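Local structure of mosquitocidal toxin (Lysinibacillus sphaericus, 2VSE) at residues S706-F711 / N827-F832; N712-M717 / F727-I732. The protein is a mosquitocidal holotoxin that probably joins an ADP-ribosyltransferase enzyme to ricin-B-like lectin domains likely to bind carbohydrate. All blocks are in the same frame, centred on the assembly; numbering follows the deposited sequence.

Within the last ricin-B-type lectin domain, the chain runs along strand 701-707, turns through 708-712 and returns as strand 713-717. Interaction 2 follows at once: 712-717 meets 727-732, closing a short hairpin with nine residues between the two segments. Interaction 1 waits until the chain has come back as strand 830-834, where 827-832 meets 706-711 across 115 intervening residues, so the hairpin falls wholly within the larger closure. The centres of the two contacts lie about 11 Å apart and the contacts touch. S707 N stands 2.9 Å from K713 O, a probable hydrogen bond, and W830 CZ3 packs at 3.4 Å from I715 CG1, which ties the hairpin to the paired first and last strands.

Interaction 1 (S706-F711 / N827-F832); sequences SSKKNF and NQLWNF
S706 and N831 face each other as an antiparallel hydrogen-bonded pair, and three bonds hold them. N831 N gives to S706 O at 2.8 Å, and S706 N returns a bond to N831 O at 3.0 Å. The amide adds a third, N831 ND2 to S706 OG at 3.1 Å, with the hydroxyl only 7° out of the amide plane. In N831, chi1 -45° sets CG anti to the carbonyl carbon and swings ND2 to S706 OG. S707 and W830 form the next, non-hydrogen-bonded pair, and the indole meets the S706 carbonyl obliquely, CE3 to O 3.5 Å. Further along, K708 N bonds to L829 O at 2.9 Å, and a water donates to the same oxygen. K708 and L829 run side by side, CB to CB 3.7 Å, while K708 NZ bonds to the carbonyls of K789 and D790. S707 OG accepts from K709 N at 3.1 Å, an ST turn where the chain leaves the strand. Q828, L829 and W830 spell the QxW signature of ricin-type trefoils, and the W830 ring packs among I715 of strand 713-717, I794 of 791-796 and both L804 and V806 of 802-806.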
ATOM      1  N   SER A 706      -4.264  24.267  22.016  1.00 49.76           N
ATOM      2  CA  SER A 706      -3.003  24.391  22.728  1.00 50.27           C
ATOM      3  C   SER A 706      -1.891  24.955  21.864  1.00 50.61           C
ATOM      4  O   SER A 706      -1.884  24.784  20.629  1.00 51.25           O
ATOM      5  CB  SER A 706      -2.587  23.056  23.336  1.00 50.23           C
ATOM      6  OG  SER A 706      -2.006  22.237  22.360  1.00 52.37           O
ATOM      7  N   SER A 707      -0.939  25.611  22.513  1.00 50.24           N
ATOM      8  CA  SER A 707       0.116  26.258  21.777  1.00 50.49           C
ATOM      9  C   SER A 707       1.229  25.283  21.397  1.00 50.72           C
ATOM     10  O   SER A 707       1.715  24.501  22.228  1.00 49.75           O
ATOM     11  CB  SER A 707       0.702  27.395  22.587  1.00 50.39           C
ATOM     12  OG  SER A 707       1.732  27.963  21.824  1.00 51.54           O
ATOM     13  N   LYS A 708       1.657  25.352  20.140  1.00 51.40           N
ATOM     14  CA  LYS A 708       2.847  24.617  19.718  1.00 52.06           C
ATOM     15  C   LYS A 708       4.058  24.953  20.600  1.00 52.13           C
ATOM     16  O   LYS A 708       4.898  24.097  20.838  1.00 52.25           O
ATOM     17  CB  LYS A 708       3.183  24.933  18.260  1.00 52.68           C
ATOM     18  CG  LYS A 708       4.293  24.048  17.708  1.00 54.62           C
ATOM     19  CD  LYS A 708       4.951  24.628  16.469  1.00 56.14           C
ATOM     20  CE  LYS A 708       6.030  23.671  15.945  1.00 56.79           C
ATOM     21  NZ  LYS A 708       5.424  22.366  15.589  1.00 56.46           N
ATOM     22  N   LYS A 709       4.172  26.193  21.083  1.00 52.62           N
ATOM     23  CA  LYS A 709       5.317  26.492  21.966  1.00 53.41           C
ATOM     24  C   LYS A 709       5.308  25.692  23.289  1.00 53.10           C
ATOM     25  O   LYS A 709       6.351  25.256  23.755  1.00 53.26           O
ATOM     26  CB  LYS A 709       5.488  27.985  22.255  1.00 53.65           C
ATOM     27  CG  LYS A 709       6.700  28.217  23.150  1.00 55.48           C
ATOM     28  CD  LYS A 709       7.570  29.342  22.648  1.00 59.48           C
ATOM     29  CE  LYS A 709       8.887  29.415  23.459  1.00 61.50           C
ATOM     30  NZ  LYS A 709       9.957  28.491  22.973  1.00 62.84           N
ATOM     31  N   ASN A 710       4.118  25.505  23.862  1.00 52.82           N
ATOM     32  CA  ASN A 710       3.919  24.843  25.141  1.00 52.08           C
ATOM     33  C   ASN A 710       2.561  24.168  25.129  1.00 51.88           C
ATOM     34  O   ASN A 710       1.527  24.826  25.176  1.00 52.63           O
ATOM     35  CB  ASN A 710       3.963  25.868  26.278  1.00 51.85           C
ATOM     36  CG  ASN A 710       4.001  25.217  27.656  1.00 52.73           C
ATOM     37  OD1 ASN A 710       3.481  24.107  27.870  1.00 51.03           O
ATOM     38  ND2 ASN A 710       4.627  25.913  28.606  1.00 52.57           N
ATOM     39  N   PHE A 711       2.550  22.849  25.090  1.00 51.79           N
ATOM     40  CA  PHE A 711       1.309  22.109  24.874  1.00 51.76           C
ATOM     41  C   PHE A 711       0.320  22.211  26.038  1.00 51.71           C
ATOM     42  O   PHE A 711      -0.867  21.892  25.880  1.00 51.54           O
ATOM     43  CB  PHE A 711       1.595  20.641  24.541  1.00 51.90           C
ATOM     44  CG  PHE A 711       1.977  19.791  25.740  1.00 53.29           C
ATOM     45  CD1 PHE A 711       0.995  19.249  26.581  1.00 54.08           C
ATOM     46  CD2 PHE A 711       3.322  19.512  26.018  1.00 54.87           C
ATOM     47  CE1 PHE A 711       1.342  18.464  27.693  1.00 53.91           C
ATOM     48  CE2 PHE A 711       3.682  18.733  27.128  1.00 54.52           C
ATOM     49  CZ  PHE A 711       2.691  18.207  27.965  1.00 54.11           C
ATOM     50  N   ASN A 827       4.506  30.896  18.921  1.00 48.31           N
ATOM     51  CA  ASN A 827       3.366  31.430  19.640  1.00 47.96           C
ATOM     52  C   ASN A 827       2.218  31.796  18.703  1.00 48.03           C
ATOM     53  O   ASN A 827       1.268  32.428  19.150  1.00 48.30           O
ATOM     54  CB  ASN A 827       3.785  32.658  20.431  1.00 47.81           C
ATOM     55  CG  ASN A 827       4.260  33.755  19.535  1.00 48.00           C
ATOM     56  OD1 ASN A 827       5.145  33.528  18.712  1.00 49.25           O
ATOM     57  ND2 ASN A 827       3.648  34.935  19.635  1.00 47.62           N
ATOM     58  N   GLN A 828       2.312  31.421  17.420  1.00 48.11           N
ATOM     59  CA  GLN A 828       1.210  31.619  16.437  1.00 48.58           C
ATOM     60  C   GLN A 828       0.702  30.293  15.855  1.00 48.65           C
ATOM     61  O   GLN A 828      -0.151  30.281  14.965  1.00 48.35           O
ATOM     62  CB  GLN A 828       1.635  32.532  15.281  1.00 48.49           C
ATOM     63  CG  GLN A 828       2.185  33.867  15.752  1.00 49.04           C
ATOM     64  CD  GLN A 828       2.715  34.694  14.626  1.00 48.43           C
ATOM     65  OE1 GLN A 828       3.455  34.200  13.749  1.00 49.85           O
ATOM     66  NE2 GLN A 828       2.357  35.969  14.635  1.00 46.23           N
ATOM     67  N   LEU A 829       1.232  29.184  16.370  1.00 48.80           N
ATOM     68  CA  LEU A 829       0.899  27.849  15.878  1.00 48.81           C
ATOM     69  C   LEU A 829       0.144  27.041  16.948  1.00 49.33           C
ATOM     70  O   LEU A 829       0.444  27.134  18.142  1.00 49.86           O
ATOM     71  CB  LEU A 829       2.160  27.119  15.394  1.00 48.03           C
ATOM     72  CG  LEU A 829       2.670  27.690  14.050  1.00 48.43           C
ATOM     73  CD1 LEU A 829       4.165  27.526  13.912  1.00 47.42           C
ATOM     74  CD2 LEU A 829       1.942  27.091  12.818  1.00 46.79           C
ATOM     75  N   TRP A 830      -0.829  26.245  16.515  1.00 49.23           N
ATOM     76  CA  TRP A 830      -1.778  25.654  17.448  1.00 49.66           C
ATOM     77  C   TRP A 830      -2.031  24.190  17.170  1.00 50.15           C
ATOM     78  O   TRP A 830      -1.938  23.736  16.031  1.00 50.41           O
ATOM     79  CB  TRP A 830      -3.098  26.422  17.385  1.00 49.66           C
ATOM     80  CG  TRP A 830      -2.904  27.887  17.637  1.00 49.80           C
ATOM     81  CD1 TRP A 830      -2.693  28.865  16.705  1.00 49.62           C
ATOM     82  CD2 TRP A 830      -2.863  28.527  18.915  1.00 48.75           C
ATOM     83  NE1 TRP A 830      -2.544  30.087  17.334  1.00 49.87           N
ATOM     84  CE2 TRP A 830      -2.645  29.904  18.688  1.00 48.83           C
ATOM     85  CE3 TRP A 830      -3.002  28.069  20.233  1.00 49.31           C
ATOM     86  CZ2 TRP A 830      -2.556  30.829  19.728  1.00 49.12           C
ATOM     87  CZ3 TRP A 830      -2.910  28.993  21.272  1.00 49.94           C
ATOM     88  CH2 TRP A 830      -2.694  30.357  21.008  1.00 49.85           C
ATOM     89  N   ASN A 831      -2.324  23.448  18.233  1.00 50.39           N
ATOM     90  CA  ASN A 831      -2.827  22.083  18.123  1.00 50.21           C
ATOM     91  C   ASN A 831      -4.276  22.054  18.565  1.00 49.98           C
ATOM     92  O   ASN A 831      -4.715  22.896  19.361  1.00 50.24           O
ATOM     93  CB  ASN A 831      -2.060  21.130  19.016  1.00 50.32           C
ATOM     94  CG  ASN A 831      -0.557  21.328  18.944  1.00 53.17           C
ATOM     95  OD1 ASN A 831       0.088  20.949  17.963  1.00 55.60           O
ATOM     96  ND2 ASN A 831       0.019  21.884  20.013  1.00 54.01           N
ATOM     97  N   PHE A 832      -5.022  21.078  18.060  1.00 49.71           N
ATOM     98  CA  PHE A 832      -6.397  20.879  18.469  1.00 49.57           C
ATOM     99  C   PHE A 832      -6.552  19.542  19.135  1.00 50.17           C
ATOM    100  O   PHE A 832      -6.501  18.521  18.486  1.00 50.73           O
ATOM    101  CB  PHE A 832      -7.324  21.022  17.271  1.00 49.37           C
ATOM    102  CG  PHE A 832      -7.416  22.431  16.756  1.00 49.29           C
ATOM    103  CD1 PHE A 832      -8.460  23.265  17.156  1.00 48.23           C
ATOM    104  CD2 PHE A 832      -6.440  22.935  15.914  1.00 48.03           C
ATOM    105  CE1 PHE A 832      -8.541  24.571  16.705  1.00 48.67           C
ATOM    106  CE2 PHE A 832      -6.511  24.228  15.457  1.00 48.78           C
ATOM    107  CZ  PHE A 832      -7.579  25.056  15.849  1.00 49.00           C
TER
HETATM  108  O   HOH W   1       0.717  29.256  19.944  1.00 15.97           O

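Interaction 2 (N712-M717 / F727-I732); sequences NKIITM and FDNIGI
D728 OD1 is gripped twice: K713 NZ makes a 2.8 Å salt bridge to it, approaching 37° out of the carboxylate plane, and a water donates to it while accepting from N712 ND2. K713 and D728 lie side by side on one face of the beta hairpin of strands 713-717 and 724-728, as a non-hydrogen-bonded pair. A bend at chi2 (-72°) brings the lysine chain alongside the aspartate, and F811 O is a further acceptor for NZ. Backbone bonds set the register: I714 N to F727 O at 3.0 Å with a weaker return from F727 N to I714 O, and N729 N to N712 O at 2.8 Å. I714 and F727 share the other face; I714 CD1 rests against the N729 amide, 3.6 Å from CG, and T716 OG1 lies 3.6 Å from F727 CB and donates to I714 O. Q735, first residue of a QxW motif, bonds through NE2 to T716 OG1 and D728 O and through OE1 to I730 N; W737 of the same motif gives NE1 to I715 O. Beyond the strand end, N729 OD1 accepts from G731 N at 3.1 Å in the plane of the amide carbonyl, an Asx turn.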
ATOM      1  N   ASN A 712       0.811  22.628  27.204  1.00 51.42           N
ATOM      2  CA  ASN A 712      -0.031  22.753  28.373  1.00 51.09           C
ATOM      3  C   ASN A 712      -0.609  24.153  28.508  1.00 50.59           C
ATOM      4  O   ASN A 712      -1.389  24.415  29.427  1.00 50.92           O
ATOM      5  CB  ASN A 712       0.723  22.339  29.632  1.00 51.98           C
ATOM      6  CG  ASN A 712      -0.194  21.722  30.692  1.00 54.08           C
ATOM      7  OD1 ASN A 712      -0.960  20.784  30.411  1.00 57.11           O
ATOM      8  ND2 ASN A 712      -0.106  22.236  31.924  1.00 55.75           N
ATOM      9  N   LYS A 713      -0.247  25.038  27.581  1.00 49.33           N
ATOM     10  CA  LYS A 713      -0.785  26.378  27.573  1.00 48.62           C
ATOM     11  C   LYS A 713      -1.856  26.467  26.489  1.00 48.59           C
ATOM     12  O   LYS A 713      -1.584  26.231  25.307  1.00 48.31           O
ATOM     13  CB  LYS A 713       0.345  27.415  27.395  1.00 48.69           C
ATOM     14  CG  LYS A 713       1.446  27.347  28.478  1.00 46.50           C
ATOM     15  CD  LYS A 713       0.930  27.882  29.809  1.00 46.37           C
ATOM     16  CE  LYS A 713       2.054  28.167  30.816  1.00 46.08           C
ATOM     17  NZ  LYS A 713       1.574  29.012  31.946  1.00 43.40           N
ATOM     18  N   ILE A 714      -3.081  26.797  26.901  1.00 48.50           N
ATOM     19  CA  ILE A 714      -4.240  26.725  26.001  1.00 47.76           C
ATOM     20  C   ILE A 714      -5.162  27.955  26.020  1.00 48.25           C
ATOM     21  O   ILE A 714      -5.215  28.705  27.007  1.00 48.78           O
ATOM     22  CB  ILE A 714      -5.061  25.444  26.237  1.00 48.27           C
ATOM     23  CG1 ILE A 714      -5.846  25.514  27.562  1.00 47.76           C
ATOM     24  CG2 ILE A 714      -4.169  24.185  26.152  1.00 46.91           C
ATOM     25  CD1 ILE A 714      -6.725  24.301  27.794  1.00 46.64           C
ATOM     26  N   ILE A 715      -5.876  28.165  24.916  1.00 47.99           N
ATOM     27  CA  ILE A 715      -6.705  29.353  24.772  1.00 47.69           C
ATOM     28  C   ILE A 715      -7.839  29.290  25.797  1.00 47.99           C
ATOM     29  O   ILE A 715      -8.534  28.290  25.900  1.00 46.99           O
ATOM     30  CB  ILE A 715      -7.232  29.543  23.312  1.00 48.04           C
ATOM     31  CG1 ILE A 715      -6.054  29.724  22.333  1.00 48.11           C
ATOM     32  CG2 ILE A 715      -8.157  30.759  23.233  1.00 46.76           C
ATOM     33  CD1 ILE A 715      -6.434  30.106  20.900  1.00 46.55           C
ATOM     34  N   THR A 716      -7.989  30.363  26.574  1.00 48.20           N
ATOM     35  CA  THR A 716      -8.925  30.370  27.689  1.00 47.82           C
ATOM     36  C   THR A 716      -9.741  31.649  27.707  1.00 48.19           C
ATOM     37  O   THR A 716      -9.195  32.748  27.582  1.00 48.63           O
ATOM     38  CB  THR A 716      -8.141  30.230  28.987  1.00 47.68           C
ATOM     39  OG1 THR A 716      -7.403  29.010  28.927  1.00 46.96           O
ATOM     40  CG2 THR A 716      -9.055  30.236  30.229  1.00 46.77           C
ATOM     41  N   MET A 717     -11.050  31.501  27.833  1.00 48.20           N
ATOM     42  CA  MET A 717     -11.929  32.645  28.031  1.00 48.94           C
ATOM     43  C   MET A 717     -11.757  33.118  29.481  1.00 49.00           C
ATOM     44  O   MET A 717     -11.797  32.288  30.403  1.00 49.10           O
ATOM     45  CB  MET A 717     -13.388  32.248  27.746  1.00 48.01           C
ATOM     46  CG  MET A 717     -14.375  33.402  27.890  1.00 48.80           C
ATOM     47  SD  MET A 717     -16.091  32.951  27.610  1.00 50.44           S
ATOM     48  CE  MET A 717     -16.254  33.410  25.933  1.00 51.72           C
ATOM     49  N   PHE A 727      -3.468  30.124  29.268  1.00 47.42           N
ATOM     50  CA  PHE A 727      -3.497  29.683  30.667  1.00 47.00           C
ATOM     51  C   PHE A 727      -3.240  28.175  30.736  1.00 47.45           C
ATOM     52  O   PHE A 727      -3.609  27.448  29.804  1.00 47.68           O
ATOM     53  CB  PHE A 727      -4.870  30.002  31.295  1.00 46.36           C
ATOM     54  CG  PHE A 727      -4.862  30.035  32.803  1.00 46.32           C
ATOM     55  CD1 PHE A 727      -4.743  31.242  33.481  1.00 45.87           C
ATOM     56  CD2 PHE A 727      -4.982  28.864  33.545  1.00 45.23           C
ATOM     57  CE1 PHE A 727      -4.734  31.284  34.877  1.00 45.57           C
ATOM     58  CE2 PHE A 727      -4.968  28.899  34.932  1.00 46.22           C
ATOM     59  CZ  PHE A 727      -4.848  30.126  35.601  1.00 45.47           C
ATOM     60  N   ASP A 728      -2.617  27.696  31.820  1.00 47.14           N
ATOM     61  CA  ASP A 728      -2.417  26.257  31.989  1.00 47.97           C
ATOM     62  C   ASP A 728      -3.723  25.507  31.715  1.00 48.37           C
ATOM     63  O   ASP A 728      -4.817  25.975  32.035  1.00 48.90           O
ATOM     64  CB  ASP A 728      -1.970  25.876  33.409  1.00 47.71           C
ATOM     65  CG  ASP A 728      -0.690  26.554  33.834  1.00 48.01           C
ATOM     66  OD1 ASP A 728       0.219  26.754  32.997  1.00 47.88           O
ATOM     67  OD2 ASP A 728      -0.591  26.880  35.027  1.00 47.76           O
ATOM     68  N   ASN A 729      -3.614  24.334  31.117  1.00 48.65           N
ATOM     69  CA  ASN A 729      -4.771  23.462  30.946  1.00 48.42           C
ATOM     70  C   ASN A 729      -5.179  22.945  32.323  1.00 48.44           C
ATOM     71  O   ASN A 729      -4.440  22.180  32.951  1.00 48.19           O
ATOM     72  CB  ASN A 729      -4.425  22.290  30.023  1.00 48.57           C
ATOM     73  CG  ASN A 729      -5.656  21.405  29.638  1.00 49.58           C
ATOM     74  OD1 ASN A 729      -6.670  21.340  30.342  1.00 48.41           O
ATOM     75  ND2 ASN A 729      -5.537  20.726  28.499  1.00 48.70           N
ATOM     76  N   ILE A 730      -6.331  23.407  32.806  1.00 48.08           N
ATOM     77  CA  ILE A 730      -6.851  22.971  34.105  1.00 47.34           C
ATOM     78  C   ILE A 730      -8.216  22.309  33.954  1.00 47.45           C
ATOM     79  O   ILE A 730      -8.936  22.109  34.924  1.00 47.35           O
ATOM     80  CB  ILE A 730      -6.886  24.112  35.163  1.00 47.21           C
ATOM     81  CG1 ILE A 730      -7.489  25.393  34.569  1.00 47.18           C
ATOM     82  CG2 ILE A 730      -5.467  24.332  35.730  1.00 46.21           C
ATOM     83  CD1 ILE A 730      -7.967  26.413  35.594  1.00 46.82           C
ATOM     84  N   GLY A 731      -8.558  21.971  32.713  1.00 47.56           N
ATOM     85  CA  GLY A 731      -9.763  21.207  32.389  1.00 46.99           C
ATOM     86  C   GLY A 731     -11.101  21.891  32.611  1.00 46.89           C
ATOM     87  O   GLY A 731     -12.071  21.238  32.952  1.00 46.68           O
ATOM     88  N   ILE A 732     -11.171  23.203  32.425  1.00 47.25           N
ATOM     89  CA  ILE A 732     -12.388  23.959  32.761  1.00 47.20           C
ATOM     90  C   ILE A 732     -13.270  24.240  31.548  1.00 47.99           C
ATOM     91  O   ILE A 732     -12.825  24.139  30.395  1.00 47.96           O
ATOM     92  CB  ILE A 732     -12.061  25.275  33.513  1.00 47.21           C
ATOM     93  CG1 ILE A 732     -11.104  26.143  32.689  1.00 46.67           C
ATOM     94  CG2 ILE A 732     -11.479  24.967  34.898  1.00 44.67           C
ATOM     95  CD1 ILE A 732     -10.860  27.536  33.262  1.00 46.97           C
TER
HETATM   96  O   HOH W   2       1.750  24.500  32.556  1.00 47.80           O